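Local coordinates for protein heat-inducible transcription repressor HrcA (Thermotoga maritima, PDB 1STZ) that probably represses class I heat shock genes, the grpE-dnaK-dnaJ and groELS operons, as a DNA-binding negative regulator of transcription, at residues Glu29-Lys34 / Thr312-Asn317; Pro79-Leu84 / Val273-Glu278; Glu132-Ile137 / Tyr305-Lys310; Thr244-Asp249 / Leu284-Val289. All blocks are in the same frame, centred on the assembly; numbering follows the deposited sequence.

Contact 1: residues Glu29-Lys34 / Thr312-Asn317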
loop_
_atom_site.group_PDB
_atom_site.type_symbol
_atom_site.label_atom_id
_atom_site.label_comp_id
_atom_site.label_asym_id
_atom_site.label_seq_id
_atom_site.Cartn_x
_atom_site.Cartn_y
_atom_site.Cartn_z
ATOM N N GLU A 29 18.247 18.283 15.073
ATOM C CA GLU A 29 18.016 19.509 14.327
ATOM C C GLU A 29 18.826 19.549 13.029
ATOM O O GLU A 29 18.341 20.041 12.025
ATOM C CB GLU A 29 18.329 20.734 15.194
ATOM C CG GLU A 29 18.037 22.077 14.538
ATOM C CD GLU A 29 16.583 22.263 14.146
ATOM O OE1 GLU A 29 16.292 23.203 13.376
ATOM O OE2 GLU A 29 15.728 21.474 14.602
ATOM N N TYR A 30 20.039 19.012 13.037
ATOM C CA TYR A 30 20.890 19.059 11.841
ATOM C C TYR A 30 20.349 18.156 10.734
ATOM O O TYR A 30 20.347 18.530 9.566
ATOM C CB TYR A 30 22.318 18.645 12.174
ATOM C CG TYR A 30 23.236 18.577 10.975
ATOM C CD1 TYR A 30 23.561 19.719 10.255
ATOM C CD2 TYR A 30 23.786 17.367 10.571
ATOM C CE1 TYR A 30 24.413 19.661 9.147
ATOM C CE2 TYR A 30 24.635 17.297 9.481
ATOM C CZ TYR A 30 24.938 18.439 8.770
ATOM O OH TYR A 30 25.775 18.340 7.694
ATOM N N ILE A 31 19.923 16.956 11.120
ATOM C CA ILE A 31 19.307 16.013 10.192
ATOM C C ILE A 31 18.052 16.631 9.564
ATOM O O ILE A 31 17.872 16.569 8.343
ATOM C CB ILE A 31 18.999 14.674 10.925
ATOM C CG1 ILE A 31 20.305 13.889 11.103
ATOM C CG2 ILE A 31 17.969 13.860 10.173
ATOM C CD1 ILE A 31 20.264 12.825 12.197
ATOM N N GLU A 32 17.218 17.261 10.393
ATOM C CA GLU A 32 15.960 17.873 9.933
ATOM C C GLU A 32 16.149 19.032 8.935
ATOM O O GLU A 32 15.548 19.027 7.859
ATOM C CB GLU A 32 15.135 18.336 11.147
ATOM C CG GLU A 32 13.771 18.973 10.847
ATOM C CD GLU A 32 12.790 18.034 10.164
ATOM O OE1 GLU A 32 12.994 16.799 10.209
ATOM O OE2 GLU A 32 11.803 18.531 9.573
ATOM N N ASN A 33 16.970 20.022 9.286
ATOM C CA ASN A 33 17.091 21.262 8.487
ATOM C C ASN A 33 18.417 21.426 7.751
ATOM O O ASN A 33 18.506 22.218 6.812
ATOM C CB ASN A 33 16.860 22.498 9.365
ATOM C CG ASN A 33 15.411 22.665 9.766
ATOM O OD1 ASN A 33 14.506 22.393 8.984
ATOM N ND2 ASN A 33 15.186 23.112 10.994
ATOM N N LYS A 34 19.442 20.711 8.209
ATOM C CA LYS A 34 20.707 20.558 7.479
ATOM C C LYS A 34 21.505 21.842 7.450
ATOM O O LYS A 34 22.089 22.202 6.437
ATOM C CB LYS A 34 20.449 19.993 6.076
ATOM C CG LYS A 34 19.672 18.682 6.184
ATOM C CD LYS A 34 19.502 17.944 4.894
ATOM C CE LYS A 34 18.742 16.644 5.158
ATOM N NZ LYS A 34 17.392 16.902 5.738
ATOM N N THR A 312 20.760 11.672 7.787
ATOM C CA THR A 312 19.545 10.918 7.502
ATOM C C THR A 312 18.802 10.585 8.781
ATOM O O THR A 312 19.350 10.691 9.886
ATOM C CB THR A 312 19.918 9.628 6.715
ATOM O OG1 THR A 312 18.742 8.913 6.314
ATOM C CG2 THR A 312 20.687 8.624 7.588
ATOM N N LYS A 313 17.560 10.170 8.642
ATOM C CA LYS A 313 16.741 9.806 9.792
ATOM C C LYS A 313 17.047 8.382 10.242
ATOM O O LYS A 313 16.409 7.441 9.769
ATOM C CB LYS A 313 15.266 9.951 9.415
ATOM C CG LYS A 313 14.861 11.401 9.093
ATOM C CD LYS A 313 13.393 11.496 8.719
ATOM C CE LYS A 313 12.827 12.908 8.937
ATOM N NZ LYS A 313 11.367 12.965 8.604
ATOM N N TYR A 314 18.023 8.232 11.149
ATOM C CA TYR A 314 18.544 6.930 11.541
ATOM C C TYR A 314 17.491 5.991 12.148
ATOM O O TYR A 314 17.499 4.803 11.860
ATOM C CB TYR A 314 19.745 7.073 12.495
ATOM C CG TYR A 314 21.015 7.532 11.779
ATOM C CD1 TYR A 314 21.326 8.888 11.657
ATOM C CD2 TYR A 314 21.888 6.606 11.218
ATOM C CE1 TYR A 314 22.490 9.309 10.988
ATOM C CE2 TYR A 314 23.037 7.002 10.558
ATOM C CZ TYR A 314 23.330 8.350 10.437
ATOM O OH TYR A 314 24.462 8.694 9.761
ATOM N N ASP A 315 16.595 6.521 12.967
ATOM C CA ASP A 315 15.585 5.708 13.655
ATOM C C ASP A 315 14.619 5.147 12.619
ATOM O O ASP A 315 14.281 3.982 12.649
ATOM C CB ASP A 315 14.825 6.562 14.679
ATOM C CG ASP A 315 14.161 5.746 15.785
ATOM O OD1 ASP A 315 13.832 4.558 15.607
ATOM O OD2 ASP A 315 13.891 6.254 16.895
ATOM N N ARG A 316 14.191 5.983 11.692
ATOM C CA ARG A 316 13.310 5.525 10.613
ATOM C C ARG A 316 14.016 4.438 9.800
ATOM O O ARG A 316 13.438 3.384 9.554
ATOM C CB ARG A 316 12.862 6.702 9.738
ATOM C CG ARG A 316 12.018 6.343 8.519
ATOM C CD ARG A 316 12.109 7.348 7.367
ATOM N NE ARG A 316 13.483 7.549 6.895
ATOM C CZ ARG A 316 13.889 8.521 6.072
ATOM N NH1 ARG A 316 13.039 9.417 5.607
ATOM N NH2 ARG A 316 15.169 8.612 5.727
ATOM N N ASN A 317 15.273 4.671 9.443
ATOM C CA ASN A 317 16.005 3.743 8.580
ATOM C C ASN A 317 16.227 2.381 9.242
ATOM O O ASN A 317 16.131 1.343 8.582
ATOM C CB ASN A 317 17.359 4.317 8.142
ATOM C CG ASN A 317 17.228 5.538 7.263
ATOM O OD1 ASN A 317 16.138 5.923 6.855
ATOM N ND2 ASN A 317 18.351 6.170 6.984
#
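This contact is a junction of two helix ends. The C-terminal turn of helix 17-33 meets the loop that leads into helix 314-334. Ile31 carries the contact. Its CG1 stands anti to the carbonyl carbon (chi1 -76°), and CD1 runs out across the chain at Thr312. Ile31 CD1 lies 3.3 Å from Thr312 O. The same methyl reaches the ring edge of Tyr314, with Ile31 CD1 4.1 Å from Tyr314 CD1; the two side chains cross at about a right angle. The other branch, Ile31 CG2, meets Lys313 CG at 4.1 Å. No hydrogen bond crosses between the segments.

Thr312 CG2 sits over the centre of one face of the Tyr314 ring. Tyr314 OH is hydrogen-bonded to Lys310 O, and Tyr87 of helix 81-94 also packs on Ile31. On the exposed side Glu32 and Lys313 lie side by side and point the same way. Glu32 OE1 and Lys313 NZ are 4.5 Å apart, too far for a salt bridge, so any attraction is probably modest.

Other bonds stay within each segment. Lys34, the first residue past the helix, has positive phi; its NZ donates to Ile31 O (2.7 Å), nearly along the C=O axis. Asn317 ND2 holds Thr312 OG1 at 2.9 Å. Arg316 grips Asn317 OD1 side-on through NE and NH2. The contact thus joins the N-cap of helix 314-334, Lys313, to helix 17-33 of an N-terminal part whose three helices and two-stranded hairpin are consistent with a winged-helix DNA-binding domain.

Contact 2: residues Pro79-Leu84 / Val273-Glu278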
loop_
_atom_site.group_PDB
_atom_site.type_symbol
_atom_site.label_atom_id
_atom_site.label_comp_id
_atom_site.label_asym_id
_atom_site.label_seq_id
_atom_site.Cartn_x
_atom_site.Cartn_y
_atom_site.Cartn_z
ATOM N N PRO A 79 27.334 18.040 13.638
ATOM C CA PRO A 79 27.839 16.777 14.190
ATOM C C PRO A 79 29.001 16.176 13.390
ATOM O O PRO A 79 29.014 16.263 12.188
ATOM C CB PRO A 79 26.620 15.841 14.137
ATOM C CG PRO A 79 25.642 16.489 13.235
ATOM C CD PRO A 79 25.911 17.945 13.262
ATOM N N THR A 80 29.978 15.622 14.097
ATOM C CA THR A 80 30.980 14.758 13.493
ATOM C C THR A 80 30.423 13.371 13.345
ATOM O O THR A 80 29.300 13.113 13.749
ATOM C CB THR A 80 32.231 14.713 14.383
ATOM O OG1 THR A 80 31.898 14.108 15.628
ATOM C CG2 THR A 80 32.724 16.125 14.735
ATOM N N ASP A 81 31.198 12.464 12.771
ATOM C CA ASP A 81 30.791 11.050 12.713
ATOM C C ASP A 81 30.596 10.488 14.116
ATOM O O ASP A 81 29.729 9.652 14.335
ATOM C CB ASP A 81 31.806 10.204 11.945
ATOM C CG ASP A 81 31.823 10.518 10.461
ATOM O OD1 ASP A 81 30.869 11.176 9.984
ATOM O OD2 ASP A 81 32.743 10.173 9.692
ATOM N N LYS A 82 31.391 10.964 15.071
ATOM C CA LYS A 82 31.241 10.547 16.458
ATOM C C LYS A 82 29.893 11.008 17.027
ATOM O O LYS A 82 29.208 10.264 17.712
ATOM C CB LYS A 82 32.405 11.069 17.298
ATOM C CG LYS A 82 32.466 10.463 18.673
ATOM C CD LYS A 82 33.502 11.158 19.502
ATOM C CE LYS A 82 33.720 10.473 20.831
ATOM N NZ LYS A 82 34.680 11.269 21.647
ATOM N N GLY A 83 29.510 12.239 16.721
ATOM C CA GLY A 83 28.222 12.753 17.145
ATOM C C GLY A 83 27.052 12.060 16.501
ATOM O O GLY A 83 26.026 11.854 17.135
ATOM N N LEU A 84 27.190 11.697 15.237
ATOM C CA LEU A 84 26.152 10.912 14.574
ATOM C C LEU A 84 25.999 9.534 15.213
ATOM O O LEU A 84 24.890 9.073 15.385
ATOM C CB LEU A 84 26.418 10.785 13.078
ATOM C CG LEU A 84 26.357 12.110 12.339
ATOM C CD1 LEU A 84 26.889 11.920 10.903
ATOM C CD2 LEU A 84 24.950 12.664 12.328
ATOM N N VAL A 273 24.909 -0.393 11.612
ATOM C CA VAL A 273 25.163 0.739 10.739
ATOM C C VAL A 273 26.639 1.119 10.801
ATOM O O VAL A 273 27.263 1.005 11.836
ATOM C CB VAL A 273 24.248 1.963 11.090
ATOM C CG1 VAL A 273 24.696 2.652 12.394
ATOM C CG2 VAL A 273 24.233 2.942 9.954
ATOM N N ARG A 274 27.200 1.492 9.668
ATOM C CA ARG A 274 28.543 2.061 9.592
ATOM C C ARG A 274 28.375 3.486 9.062
ATOM O O ARG A 274 27.842 3.675 7.978
ATOM C CB ARG A 274 29.445 1.234 8.683
ATOM C CG ARG A 274 29.829 -0.091 9.348
ATOM C CD ARG A 274 30.759 -0.931 8.513
ATOM N NE ARG A 274 31.207 -2.126 9.201
ATOM C CZ ARG A 274 32.158 -2.170 10.130
ATOM N NH1 ARG A 274 32.830 -1.081 10.513
ATOM N NH2 ARG A 274 32.449 -3.339 10.676
ATOM N N ILE A 275 28.792 4.460 9.864
ATOM C CA ILE A 275 28.625 5.878 9.574
ATOM C C ILE A 275 29.969 6.479 9.195
ATOM O O ILE A 275 30.945 6.352 9.931
ATOM C CB ILE A 275 28.013 6.605 10.826
ATOM C CG1 ILE A 275 26.625 6.060 11.134
ATOM C CG2 ILE A 275 27.928 8.102 10.605
ATOM C CD1 ILE A 275 26.130 6.339 12.533
ATOM N N GLY A 276 30.015 7.127 8.038
ATOM C CA GLY A 276 31.190 7.868 7.595
ATOM C C GLY A 276 32.500 7.093 7.627
ATOM O O GLY A 276 32.687 6.115 6.907
ATOM N N ARG A 277 33.414 7.517 8.487
ATOM C CA ARG A 277 34.699 6.846 8.614
ATOM C C ARG A 277 34.613 5.357 8.999
ATOM O O ARG A 277 35.547 4.596 8.748
ATOM C CB ARG A 277 35.614 7.588 9.594
ATOM C CG ARG A 277 34.942 8.185 10.826
ATOM C CD ARG A 277 34.492 7.168 11.863
ATOM N NE ARG A 277 34.012 7.784 13.108
ATOM C CZ ARG A 277 34.777 8.234 14.090
ATOM N NH1 ARG A 277 36.119 8.174 14.012
ATOM N NH2 ARG A 277 34.194 8.752 15.174
ATOM N N GLU A 278 33.505 4.951 9.610
ATOM C CA GLU A 278 33.310 3.550 10.003
ATOM C C GLU A 278 33.246 2.613 8.777
ATOM O O GLU A 278 33.545 1.430 8.889
ATOM C CB GLU A 278 32.074 3.391 10.884
ATOM C CG GLU A 278 32.143 4.102 12.253
ATOM C CD GLU A 278 30.784 4.183 12.964
ATOM O OE1 GLU A 278 30.698 4.744 14.078
ATOM O OE2 GLU A 278 29.777 3.674 12.412
HETATM O O HOH W 1 31.580 7.129 14.515
#
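Asp81 marks the tight part of this contact, where the first turn of helix 81-94 meets the end of strand 272-275. Its CG is anti to the carbonyl carbon (chi1 -69°), which sends OD2 into the turn after the strand. There Arg277 N donates to Asp81 OD2 at 3.0 Å, with an N-H...O angle of 163°. The donor comes from above the carboxylate plane. Gly276 CA lies 3.5 Å from Asp81 OD2, so the backbone passes close to the carboxylate. Deeper in, Leu84 CB packs on Ile275 CG2 at 3.9 Å.

The outer side is looser and wetter. The Arg277 chain bends at chi2 and slides past Asp81 in the opposite direction. Its NE lies 3.5 Å from Asp81 CB, while NH2 reaches Lys82 CB. A water accepts from Arg277 NE at 2.9 Å and donates to Glu278 OE1, with a weak bond to Asp81 O.

Asp81 OD1 makes a salt bridge with Lys310. The Asp81 carboxylate therefore takes a backbone N-H on one oxygen and a lysine on the other, which would favour its charged form. Arg277 probably adds only a diffuse attraction, since none of its guanidinium N-H groups points at Asp81 OD2.

Contact 3: residues Glu132-Ile137 / Tyr305-Lys310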
loop_
_atom_site.group_PDB
_atom_site.type_symbol
_atom_site.label_atom_id
_atom_site.label_comp_id
_atom_site.label_asym_id
_atom_site.label_seq_id
_atom_site.Cartn_x
_atom_site.Cartn_y
_atom_site.Cartn_z
ATOM N N GLU A 132 14.553 6.854 1.439
ATOM C CA GLU A 132 15.240 7.666 0.442
ATOM C C GLU A 132 16.695 7.244 0.305
ATOM O O GLU A 132 17.601 8.090 0.293
ATOM C CB GLU A 132 15.144 9.160 0.804
ATOM C CG GLU A 132 13.717 9.693 0.919
ATOM C CD GLU A 132 13.651 11.025 1.668
ATOM O OE1 GLU A 132 14.491 11.260 2.578
ATOM O OE2 GLU A 132 12.746 11.838 1.367
ATOM N N GLY A 133 16.914 5.933 0.215
ATOM C CA GLY A 133 18.248 5.381 0.045
ATOM C C GLY A 133 18.449 4.562 -1.215
ATOM O O GLY A 133 17.561 4.450 -2.081
ATOM N N TYR A 134 19.644 4.007 -1.317
ATOM C CA TYR A 134 20.042 3.094 -2.377
ATOM C C TYR A 134 20.214 1.725 -1.748
ATOM O O TYR A 134 20.986 1.585 -0.817
ATOM C CB TYR A 134 21.393 3.518 -2.949
ATOM C CG TYR A 134 21.933 2.680 -4.102
ATOM C CD1 TYR A 134 23.128 1.989 -3.990
ATOM C CD2 TYR A 134 21.274 2.627 -5.311
ATOM C CE1 TYR A 134 23.651 1.254 -5.067
ATOM C CE2 TYR A 134 21.783 1.890 -6.387
ATOM C CZ TYR A 134 22.966 1.203 -6.246
ATOM O OH TYR A 134 23.469 0.469 -7.296
ATOM N N VAL A 135 19.508 0.734 -2.272
ATOM C CA VAL A 135 19.519 -0.621 -1.744
ATOM C C VAL A 135 20.187 -1.626 -2.677
ATOM O O VAL A 135 19.950 -1.615 -3.884
ATOM C CB VAL A 135 18.088 -1.072 -1.443
ATOM C CG1 VAL A 135 18.032 -2.547 -1.036
ATOM C CG2 VAL A 135 17.502 -0.195 -0.371
ATOM N N LEU A 136 21.055 -2.464 -2.111
ATOM C CA LEU A 136 21.550 -3.666 -2.780
ATOM C C LEU A 136 21.081 -4.864 -1.983
ATOM O O LEU A 136 21.266 -4.899 -0.770
ATOM C CB LEU A 136 23.071 -3.690 -2.840
ATOM C CG LEU A 136 23.769 -2.602 -3.630
ATOM C CD1 LEU A 136 25.254 -2.865 -3.576
ATOM C CD2 LEU A 136 23.309 -2.490 -5.085
ATOM N N ILE A 137 20.440 -5.819 -2.650
ATOM C CA ILE A 137 20.112 -7.113 -2.061
ATOM C C ILE A 137 20.860 -8.198 -2.830
ATOM O O ILE A 137 20.665 -8.357 -4.029
ATOM C CB ILE A 137 18.609 -7.398 -2.132
ATOM C CG1 ILE A 137 17.821 -6.280 -1.434
ATOM C CG2 ILE A 137 18.289 -8.759 -1.495
ATOM C CD1 ILE A 137 16.351 -6.528 -1.343
ATOM N N TYR A 305 22.041 -4.302 1.873
ATOM C CA TYR A 305 22.726 -3.042 2.144
ATOM C C TYR A 305 21.821 -1.867 1.808
ATOM O O TYR A 305 21.218 -1.842 0.744
ATOM C CB TYR A 305 23.993 -2.931 1.309
ATOM C CG TYR A 305 24.952 -4.068 1.515
ATOM C CD1 TYR A 305 24.826 -5.236 0.792
ATOM C CD2 TYR A 305 25.991 -3.969 2.431
ATOM C CE1 TYR A 305 25.711 -6.288 0.975
ATOM C CE2 TYR A 305 26.867 -5.011 2.626
ATOM C CZ TYR A 305 26.729 -6.169 1.892
ATOM O OH TYR A 305 27.624 -7.206 2.062
ATOM N N LEU A 306 21.719 -0.918 2.738
ATOM C CA LEU A 306 21.064 0.372 2.524
ATOM C C LEU A 306 22.101 1.502 2.665
ATOM O O LEU A 306 22.661 1.719 3.746
ATOM C CB LEU A 306 20.010 0.568 3.609
ATOM C CG LEU A 306 18.835 1.534 3.461
ATOM C CD1 LEU A 306 18.612 2.306 4.729
ATOM C CD2 LEU A 306 18.869 2.438 2.257
ATOM N N PHE A 307 22.313 2.241 1.601
ATOM C CA PHE A 307 23.214 3.376 1.599
ATOM C C PHE A 307 22.385 4.643 1.540
ATOM O O PHE A 307 21.511 4.770 0.702
ATOM C CB PHE A 307 24.141 3.337 0.385
ATOM C CG PHE A 307 25.092 2.190 0.383
ATOM C CD1 PHE A 307 24.775 1.015 -0.279
ATOM C CD2 PHE A 307 26.327 2.300 0.995
ATOM C CE1 PHE A 307 25.683 -0.055 -0.305
ATOM C CE2 PHE A 307 27.209 1.252 0.983
ATOM C CZ PHE A 307 26.879 0.061 0.329
ATOM N N THR A 308 22.670 5.583 2.437
ATOM C CA THR A 308 22.085 6.914 2.387
ATOM C C THR A 308 23.176 7.901 2.659
ATOM O O THR A 308 24.269 7.527 3.052
ATOM C CB THR A 308 20.999 7.083 3.490
ATOM O OG1 THR A 308 21.571 6.845 4.785
ATOM C CG2 THR A 308 19.888 6.032 3.367
ATOM N N SER A 309 22.883 9.176 2.494
ATOM C CA SER A 309 23.657 10.185 3.193
ATOM C C SER A 309 23.695 9.869 4.697
ATOM O O SER A 309 22.730 9.337 5.263
ATOM C CB SER A 309 23.052 11.561 2.999
ATOM O OG SER A 309 23.763 12.501 3.776
ATOM N N LYS A 310 24.804 10.202 5.343
ATOM C CA LYS A 310 24.900 10.085 6.806
ATOM C C LYS A 310 24.071 11.136 7.523
ATOM O O LYS A 310 23.872 11.031 8.729
ATOM C CB LYS A 310 26.361 10.121 7.291
ATOM C CG LYS A 310 27.119 11.393 7.061
ATOM C CD LYS A 310 28.552 11.222 7.568
ATOM C CE LYS A 310 29.464 12.392 7.170
ATOM N NZ LYS A 310 30.868 12.093 7.582
HETATM O O HOH W 2 20.198 9.677 1.375
#
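The rings of Tyr134 and Phe307 lie side by side and point the same way, meeting at an edge of the tyrosine. Tyr134 CD1 is 4.2 Å from Phe307 CD1. Tyr134 O sits at the edge of the Phe307 ring, and Leu136 O at the edge of the Tyr305 ring.

These groups belong to two adjacent strands, 134-138 and 299-309, of the five-stranded antiparallel sheet in the C-terminal HrcA domain, which is assigned to the GAF clan. The segments run at 164°. Tyr134 with Phe307 and Leu136 with Tyr305 are hydrogen-bonded pairs. Tyr134 N gives to Phe307 O at 2.9 Å, and Phe307 N returns to Tyr134 O at 2.8 Å, almost straight at 179°. All four side chains share one face of the sheet. On it Tyr305 OH is hydrogen-bonded to Leu263 O.

Val135 and Leu306 form the non-hydrogen-bonded pair between them, on the face toward helix 116-131. Val135 CG2 meets Leu306 CD2 at 4.0 Å. With CG anti to the backbone N (chi1 -159°) and an unusual chi2, Leu306 CD2 lies against Gly133 CA at 3.7 Å. Past the paired residues a water accepts from Ser309 N at 3.0 Å and lies within hydrogen-bonding distance of Glu132 O.

Contact 4: residues Thr244-Asp249 / Leu284-Val289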
loop_
_atom_site.group_PDB
_atom_site.type_symbol
_atom_site.label_atom_id
_atom_site.label_comp_id
_atom_site.label_asym_id
_atom_site.label_seq_id
_atom_site.Cartn_x
_atom_site.Cartn_y
_atom_site.Cartn_z
ATOM N N THR A 244 22.773 16.811 0.169
ATOM C CA THR A 244 24.003 16.586 0.916
ATOM C C THR A 244 25.027 15.728 0.179
ATOM O O THR A 244 26.145 15.586 0.660
ATOM C CB THR A 244 23.671 15.955 2.308
ATOM O OG1 THR A 244 22.949 14.711 2.158
ATOM C CG2 THR A 244 22.695 16.856 3.089
ATOM N N LEU A 245 24.668 15.164 -0.978
ATOM C CA LEU A 245 25.563 14.284 -1.725
ATOM C C LEU A 245 25.972 14.955 -3.028
ATOM O O LEU A 245 25.177 15.685 -3.644
ATOM C CB LEU A 245 24.884 12.933 -2.004
ATOM C CG LEU A 245 24.524 12.055 -0.808
ATOM C CD1 LEU A 245 23.729 10.812 -1.244
ATOM C CD2 LEU A 245 25.767 11.643 -0.019
ATOM N N THR A 246 27.212 14.735 -3.452
ATOM C CA THR A 246 27.691 15.285 -4.716
ATOM C C THR A 246 27.721 14.186 -5.766
ATOM O O THR A 246 27.598 13.010 -5.447
ATOM C CB THR A 246 29.110 15.864 -4.578
ATOM O OG1 THR A 246 30.014 14.819 -4.203
ATOM C CG2 THR A 246 29.200 16.918 -3.448
ATOM N N LEU A 247 27.916 14.601 -7.001
ATOM C CA LEU A 247 28.096 13.717 -8.143
ATOM C C LEU A 247 29.251 12.758 -7.900
ATOM O O LEU A 247 29.132 11.566 -8.163
ATOM C CB LEU A 247 28.368 14.532 -9.404
ATOM C CG LEU A 247 27.848 14.036 -10.744
ATOM C CD1 LEU A 247 28.489 14.820 -11.892
ATOM C CD2 LEU A 247 28.069 12.566 -10.924
ATOM N N GLU A 248 30.363 13.277 -7.391
ATOM C CA GLU A 248 31.514 12.429 -7.074
ATOM C C GLU A 248 31.220 11.410 -5.966
ATOM O O GLU A 248 31.636 10.270 -6.076
ATOM C CB GLU A 248 32.772 13.269 -6.734
ATOM C CG GLU A 248 34.054 12.782 -7.428
ATOM C CD GLU A 248 34.288 13.365 -8.816
ATOM O OE1 GLU A 248 33.864 12.734 -9.835
ATOM O OE2 GLU A 248 34.940 14.455 -8.898
ATOM N N ASP A 249 30.508 11.793 -4.910
ATOM C CA ASP A 249 30.122 10.824 -3.893
ATOM C C ASP A 249 29.390 9.657 -4.548
ATOM O O ASP A 249 29.671 8.499 -4.244
ATOM C CB ASP A 249 29.190 11.414 -2.834
ATOM C CG ASP A 249 29.859 12.475 -1.953
ATOM O OD1 ASP A 249 31.090 12.387 -1.684
ATOM O OD2 ASP A 249 29.197 13.429 -1.465
ATOM N N LEU A 284 33.821 7.117 0.436
ATOM C CA LEU A 284 32.462 6.898 0.886
ATOM C C LEU A 284 32.136 7.569 2.238
ATOM O O LEU A 284 31.113 7.270 2.848
ATOM C CB LEU A 284 32.198 5.391 0.938
ATOM C CG LEU A 284 32.499 4.598 -0.354
ATOM C CD1 LEU A 284 32.426 3.118 -0.121
ATOM C CD2 LEU A 284 31.520 4.993 -1.459
ATOM N N GLU A 285 32.950 8.538 2.642
ATOM C CA GLU A 285 32.819 9.214 3.952
ATOM C C GLU A 285 31.512 9.954 4.164
ATOM O O GLU A 285 31.141 10.199 5.306
ATOM C CB GLU A 285 33.945 10.241 4.166
ATOM C CG GLU A 285 35.161 9.726 4.892
ATOM C CD GLU A 285 36.067 10.855 5.410
ATOM O OE1 GLU A 285 36.434 11.759 4.609
ATOM O OE2 GLU A 285 36.407 10.840 6.620
ATOM N N LYS A 286 30.842 10.333 3.079
ATOM C CA LYS A 286 29.552 11.049 3.138
ATOM C C LYS A 286 28.342 10.182 3.427
ATOM O O LYS A 286 27.254 10.716 3.648
ATOM C CB LYS A 286 29.276 11.778 1.828
ATOM C CG LYS A 286 30.366 12.755 1.459
ATOM C CD LYS A 286 30.251 14.044 2.211
ATOM C CE LYS A 286 30.026 15.185 1.221
ATOM N NZ LYS A 286 28.720 15.083 0.543
ATOM N N PHE A 287 28.528 8.859 3.423
ATOM C CA PHE A 287 27.432 7.877 3.535
ATOM C C PHE A 287 27.341 7.234 4.912
ATOM O O PHE A 287 28.288 7.287 5.697
ATOM C CB PHE A 287 27.664 6.754 2.518
ATOM C CG PHE A 287 27.560 7.205 1.092
ATOM C CD1 PHE A 287 28.698 7.576 0.373
ATOM C CD2 PHE A 287 26.338 7.264 0.466
ATOM C CE1 PHE A 287 28.608 7.997 -0.939
ATOM C CE2 PHE A 287 26.240 7.703 -0.872
ATOM C CZ PHE A 287 27.362 8.047 -1.565
ATOM N N ALA A 288 26.170 6.670 5.187
ATOM C CA ALA A 288 25.956 5.641 6.184
ATOM C C ALA A 288 25.420 4.390 5.448
ATOM O O ALA A 288 24.675 4.508 4.451
ATOM C CB ALA A 288 24.963 6.110 7.199
ATOM N N VAL A 289 25.808 3.209 5.916
ATOM C CA VAL A 289 25.261 1.947 5.404
ATOM C C VAL A 289 24.677 1.100 6.507
ATOM O O VAL A 289 25.363 0.793 7.459
ATOM C CB VAL A 289 26.331 0.997 4.832
ATOM C CG1 VAL A 289 25.741 0.151 3.693
ATOM C CG2 VAL A 289 27.580 1.688 4.496
HETATM O O HOH W 3 31.817 10.292 0.148
#
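Lys286 is bent at chi2 (-80°), chi3 and chi4, which brings NZ to the start of helix 247-256. Asp249 CG is anti to the carbonyl carbon (chi1 -67°), which turns its carboxylate to the same point. There Lys286 NZ makes a salt bridge to Asp249 OD2 at 2.6 Å, on the syn lone pair. Lys286 NZ also donates to Thr244 O at 2.6 Å, in the carbonyl plane.

Asp249 OD2 has a second donor, Thr246 N, at 3.1 Å. In return Asp249 N donates to Thr246 OG1, so Thr246 and Asp249 form a capping box. The lysine charge and the N-H of Thr246 on OD2 probably favour a charged Asp249. A water accepts from Lys286 N and donates to Asp249 OD1 at 2.9 Å.

The apolar half is built on Phe287. Leu245 CD2 lies over one face of its ring, off-centre, near the ring's margin, and Leu245 CD1 is 4.0 Å from Phe287 CE2. Asp249 O comes to the ring edge, 3.5 Å from Phe287 CE1.

A type I turn, Leu284 to Phe287, leads into strand 287-296. Strands 272-275 and 299-309 flank that strand, and Leu253 of helix 247-256 also packs on Phe287.

From the N terminus, helix 17-33 enters contact 1, which closes the longest loop by pairing 29-34 with 312-317. The other three contacts nest inside it. Segment 79-84 opens contact 2, and 132-137 opens contact 3 before contact 2 closes at 273-278, so these two cross. Contact 4 opens at 244-249 and closes at 284-289, crossing contact 2 and lying within contact 3, which closes at 305-310. Contacts 2, 3 and 4 all reach the five-stranded sheet. Contacts 1 and 2 bring helices 17-33 and 81-94 against the C-terminal part. Lys310 links contacts 2, 3 and 4 through Asp81 and Glu285 O.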